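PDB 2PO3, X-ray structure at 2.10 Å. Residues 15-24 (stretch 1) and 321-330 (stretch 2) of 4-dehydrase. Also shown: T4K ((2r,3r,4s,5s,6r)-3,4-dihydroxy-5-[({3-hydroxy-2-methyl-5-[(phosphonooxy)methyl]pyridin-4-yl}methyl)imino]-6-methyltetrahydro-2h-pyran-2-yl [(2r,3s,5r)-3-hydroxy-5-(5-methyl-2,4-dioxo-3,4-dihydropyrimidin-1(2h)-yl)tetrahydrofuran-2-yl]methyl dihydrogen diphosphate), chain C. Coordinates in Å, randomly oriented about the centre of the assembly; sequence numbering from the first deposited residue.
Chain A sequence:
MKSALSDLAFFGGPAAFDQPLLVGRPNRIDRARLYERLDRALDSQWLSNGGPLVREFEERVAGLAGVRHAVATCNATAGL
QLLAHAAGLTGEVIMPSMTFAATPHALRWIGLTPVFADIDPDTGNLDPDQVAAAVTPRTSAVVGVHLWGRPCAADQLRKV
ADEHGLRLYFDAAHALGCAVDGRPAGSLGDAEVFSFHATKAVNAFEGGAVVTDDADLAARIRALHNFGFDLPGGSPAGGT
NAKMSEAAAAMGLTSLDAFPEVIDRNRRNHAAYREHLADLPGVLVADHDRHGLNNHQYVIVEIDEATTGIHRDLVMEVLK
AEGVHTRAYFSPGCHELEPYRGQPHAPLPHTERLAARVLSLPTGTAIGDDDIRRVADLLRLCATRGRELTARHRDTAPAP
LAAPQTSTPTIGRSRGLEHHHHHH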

# COMPACT_ATOMS: atom_id res chain seq x y z
N ALA A 15 31.48 11.96 22.43
CA ALA A 15 30.41 10.97 22.54
C ALA A 15 31.07 9.68 23.00
O ALA A 15 32.02 9.19 22.38
CB ALA A 15 29.56 10.78 21.29
N ALA A 16 30.57 9.18 24.11
CA ALA A 16 31.11 7.99 24.71
C ALA A 16 31.35 6.75 23.85
O ALA A 16 32.33 6.03 24.06
CB ALA A 16 30.42 7.67 26.02
N PHE A 17 30.45 6.49 22.91
CA PHE A 17 30.58 5.31 22.08
C PHE A 17 30.37 5.54 20.60
O PHE A 17 29.68 6.47 20.18
CB PHE A 17 29.52 4.30 22.53
CG PHE A 17 29.70 3.88 23.95
CD1 PHE A 17 29.20 4.66 25.00
CD2 PHE A 17 30.37 2.70 24.25
CE1 PHE A 17 29.39 4.25 26.33
CE2 PHE A 17 30.55 2.27 25.57
CZ PHE A 17 30.05 3.06 26.61
N ASP A 18 30.97 4.61 19.85
CA ASP A 18 30.91 4.60 18.40
C ASP A 18 29.69 3.87 17.82
O ASP A 18 29.24 4.16 16.70
CB ASP A 18 32.19 3.91 17.85
CG ASP A 18 33.35 4.85 17.70
OD1 ASP A 18 33.32 5.98 18.15
OD2 ASP A 18 34.33 4.33 16.97
N GLN A 19 29.16 2.91 18.59
CA GLN A 19 28.03 2.14 18.14
C GLN A 19 26.65 2.72 18.42
O GLN A 19 26.21 2.75 19.57
CB GLN A 19 28.06 0.70 18.70
CG GLN A 19 26.67 0.04 18.58
CD GLN A 19 26.41 -0.52 17.19
OE1 GLN A 19 27.28 -1.21 16.62
NE2 GLN A 19 25.23 -0.24 16.62
N PRO A 20 25.96 3.14 17.35
CA PRO A 20 24.62 3.70 17.44
C PRO A 20 23.54 2.72 17.87
O PRO A 20 23.49 1.59 17.44
CB PRO A 20 24.25 4.22 16.07
CG PRO A 20 25.52 4.10 15.21
CD PRO A 20 26.56 3.32 16.01
N LEU A 21 22.68 3.19 18.78
CA LEU A 21 21.57 2.41 19.30
C LEU A 21 20.31 3.07 18.78
O LEU A 21 20.14 4.27 18.89
CB LEU A 21 21.57 2.33 20.82
CG LEU A 21 22.92 1.85 21.38
CD1 LEU A 21 22.86 1.77 22.90
CD2 LEU A 21 23.30 0.48 20.82
N LEU A 22 19.43 2.30 18.17
CA LEU A 22 18.22 2.91 17.65
C LEU A 22 16.96 2.19 18.00
O LEU A 22 16.86 1.00 17.73
CB LEU A 22 18.24 2.85 16.11
CG LEU A 22 19.11 3.87 15.42
CD1 LEU A 22 19.25 3.41 13.97
CD2 LEU A 22 18.37 5.21 15.44
N VAL A 23 15.99 2.90 18.56
CA VAL A 23 14.76 2.25 18.83
C VAL A 23 14.25 1.97 17.41
O VAL A 23 14.47 2.75 16.48
CB VAL A 23 13.80 3.13 19.66
CG1 VAL A 23 13.72 4.51 19.02
CG2 VAL A 23 12.38 2.54 19.69
N GLY A 24 13.60 0.84 17.19
CA GLY A 24 13.07 0.57 15.85
C GLY A 24 13.95 -0.28 14.96
O GLY A 24 13.57 -0.69 13.84
N ALA A 321 22.39 12.82 21.46
CA ALA A 321 23.75 13.27 21.25
C ALA A 321 24.78 12.18 21.51
O ALA A 321 25.89 12.14 20.96
CB ALA A 321 24.10 14.55 21.97
N GLU A 322 24.42 11.27 22.38
CA GLU A 322 25.32 10.19 22.71
C GLU A 322 25.23 9.02 21.75
O GLU A 322 25.87 8.00 21.97
CB GLU A 322 25.07 9.69 24.15
CG GLU A 322 25.58 10.67 25.22
CD GLU A 322 27.01 11.07 24.99
OE1 GLU A 322 27.92 10.30 24.70
OE2 GLU A 322 27.19 12.36 25.10
N GLY A 323 24.43 9.18 20.70
CA GLY A 323 24.28 8.10 19.72
C GLY A 323 23.23 7.07 20.16
O GLY A 323 23.27 5.89 19.79
N VAL A 324 22.29 7.51 20.97
CA VAL A 324 21.24 6.65 21.48
C VAL A 324 19.95 7.26 21.09
O VAL A 324 19.52 8.25 21.67
CB VAL A 324 21.27 6.58 22.99
CG1 VAL A 324 20.13 5.66 23.43
CG2 VAL A 324 22.61 6.04 23.49
N HIS A 325 19.36 6.67 20.08
CA HIS A 325 18.12 7.17 19.53
C HIS A 325 16.87 6.58 20.07
O HIS A 325 16.58 5.43 19.76
CB HIS A 325 18.14 7.04 18.02
CG HIS A 325 19.41 7.62 17.52
ND1 HIS A 325 20.57 6.85 17.44
CD2 HIS A 325 19.70 8.88 17.11
CE1 HIS A 325 21.53 7.64 16.97
NE2 HIS A 325 21.04 8.86 16.76
N THR A 326 16.14 7.41 20.85
CA THR A 326 14.89 7.07 21.49
C THR A 326 13.77 7.84 20.81
O THR A 326 14.01 8.78 20.08
CB THR A 326 14.95 7.54 22.94
OG1 THR A 326 15.21 8.94 22.88
CG2 THR A 326 16.09 6.78 23.65
N ARG A 327 12.54 7.44 21.07
CA ARG A 327 11.40 8.10 20.49
C ARG A 327 10.34 8.24 21.55
O ARG A 327 10.26 7.44 22.48
CB ARG A 327 10.83 7.27 19.32
CG ARG A 327 11.86 6.83 18.27
CD ARG A 327 12.26 7.98 17.35
NE ARG A 327 11.15 8.88 17.06
CZ ARG A 327 10.32 8.68 16.03
NH1 ARG A 327 10.49 7.64 15.22
NH2 ARG A 327 9.32 9.54 15.81
N ALA A 328 9.52 9.27 21.37
CA ALA A 328 8.42 9.54 22.27
C ALA A 328 7.19 8.92 21.69
O ALA A 328 6.48 9.56 20.92
CB ALA A 328 8.16 11.03 22.40
N TYR A 329 6.94 7.68 22.05
CA TYR A 329 5.75 7.03 21.53
C TYR A 329 4.73 6.94 22.66
O TYR A 329 4.92 6.08 23.52
CB TYR A 329 6.16 5.61 21.06
CG TYR A 329 6.95 5.59 19.80
CD1 TYR A 329 7.87 4.56 19.56
CD2 TYR A 329 6.81 6.57 18.82
CE1 TYR A 329 8.60 4.49 18.37
CE2 TYR A 329 7.53 6.52 17.61
CZ TYR A 329 8.43 5.47 17.38
OH TYR A 329 9.17 5.39 16.21
N PHE A 330 3.67 7.80 22.70
CA PHE A 330 3.40 8.83 21.70
C PHE A 330 3.20 10.20 22.30
O PHE A 330 2.68 10.35 23.39
CB PHE A 330 2.18 8.48 20.83
CG PHE A 330 2.42 7.12 20.26
CD1 PHE A 330 1.97 5.99 20.94
CD2 PHE A 330 3.12 6.95 19.06
CE1 PHE A 330 2.24 4.72 20.43
CE2 PHE A 330 3.39 5.68 18.54
CZ PHE A 330 2.97 4.56 19.25
N1L T4K C . -1.39 2.20 14.34
C2L T4K C . -0.43 2.32 15.24
C2A T4K C . -0.80 2.40 16.71
C3L T4K C . 0.91 2.37 14.84
O3L T4K C . 1.90 2.50 15.80
C4L T4K C . 1.23 2.29 13.43
C4A T4K C . 2.59 2.34 12.97
C5L T4K C . 0.16 2.18 12.53
C6L T4K C . -1.14 2.14 13.04
C5B T4K C . 0.40 2.09 11.02
OP4 T4K C . 0.85 0.77 10.68
PL T4K C . 1.68 0.76 9.28
OP1 T4K C . 3.11 1.52 9.41
OP2 T4K C . 1.94 -0.76 8.88
OP3 T4K C . 0.84 1.47 8.17
C1G T4K C . 7.33 4.03 13.02
C2G T4K C . 6.75 3.13 11.91
O2G T4K C . 6.98 3.75 10.63
C3G T4K C . 5.23 2.89 12.10
O3G T4K C . 4.83 1.85 11.21
C4G T4K C . 4.94 2.51 13.58
N4A T4K C . 3.56 2.45 13.88
C5G T4K C . 5.58 3.59 14.50
C6G T4K C . 5.18 3.37 15.97
O5G T4K C . 7.01 3.57 14.35
P2 T4K C . 8.16 6.31 12.64
O3P T4K C . 7.69 7.72 11.99
O4P T4K C . 8.79 6.57 14.11
OPP T4K C . 9.21 5.51 11.61
P T4K C . 10.77 6.07 11.56
O1P T4K C . 11.18 6.22 10.04
O2P T4K C . 10.96 7.50 12.26
O5 T4K C . 11.73 4.97 12.22
C5 T4K C . 11.51 4.98 13.62
C4 T4K C . 12.74 4.35 14.26
O4 T4K C . 13.01 3.06 13.63
C3 T4K C . 14.01 5.23 14.02
O3 T4K C . 14.86 5.24 15.18
C2 T4K C . 14.71 4.52 12.85
C1 T4K C . 14.33 3.05 13.07
N11 T4K C . 14.30 2.30 11.80
C61 T4K C . 13.23 2.47 10.93
C51 T4K C . 13.17 1.76 9.77
C5A T4K C . 12.01 1.93 8.77
C21 T4K C . 15.28 1.42 11.51
O21 T4K C . 16.22 1.28 12.29
N31 T4K C . 15.25 0.70 10.36
C41 T4K C . 14.23 0.84 9.48
O41 T4K C . 14.21 0.19 8.44
O1G T4K C . 6.87 5.38 12.85
O HOH W 1 28.23 8.07 22.80
O HOH W 2 27.37 6.84 19.08

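Three backbone hydrogen bonds define a short parallel pairing, Leu21 with Val324 and Leu22 with His325: Leu21 N to Gly323 O (2.9 Å, 173°), His325 N to Leu21 O (2.8 Å, 167°) and Val23 N to His325 O (2.9 Å, 160°). The m rotamer of His325 (chi1 -50°, chi2 87°) turns the ring back along the strand, with its ND1 edge to Leu21 O, so that His325 ND1 also donates to that oxygen (3.0 Å, 150°). That carbonyl thus accepts from both backbone and side chain of one residue, and it lies at the ring edge, near the ring plane, as a donor nitrogen requires. On the same face of the sheet, Leu22 (m, t) places CD2 3.2 Å from His325 CB, a tight contact. The other face carries Leu21 CD1 against Val324 CG2 at 4.3 Å.

Glu322 is folded, with chi1 -73° and chi2 -52° both m. Although its CA-to-CB bond points sideways, the end of the side chain comes nearer, and Glu322 OE1 accepts from Ala16 N (2.9 Å, 157°). Ala15 and Ala16 are poorly ordered, which tempers that distance.

Val23 points toward stretch 2; chi1 of 49° (p) leaves CG1 3.1 Å from Arg327 CG, closer than ideal packing, and CG2 4.5 Å from Tyr329 CE1. Gly323, at phi/psi 84/26 in a Schellman motif, has backbone angles that call for glycine.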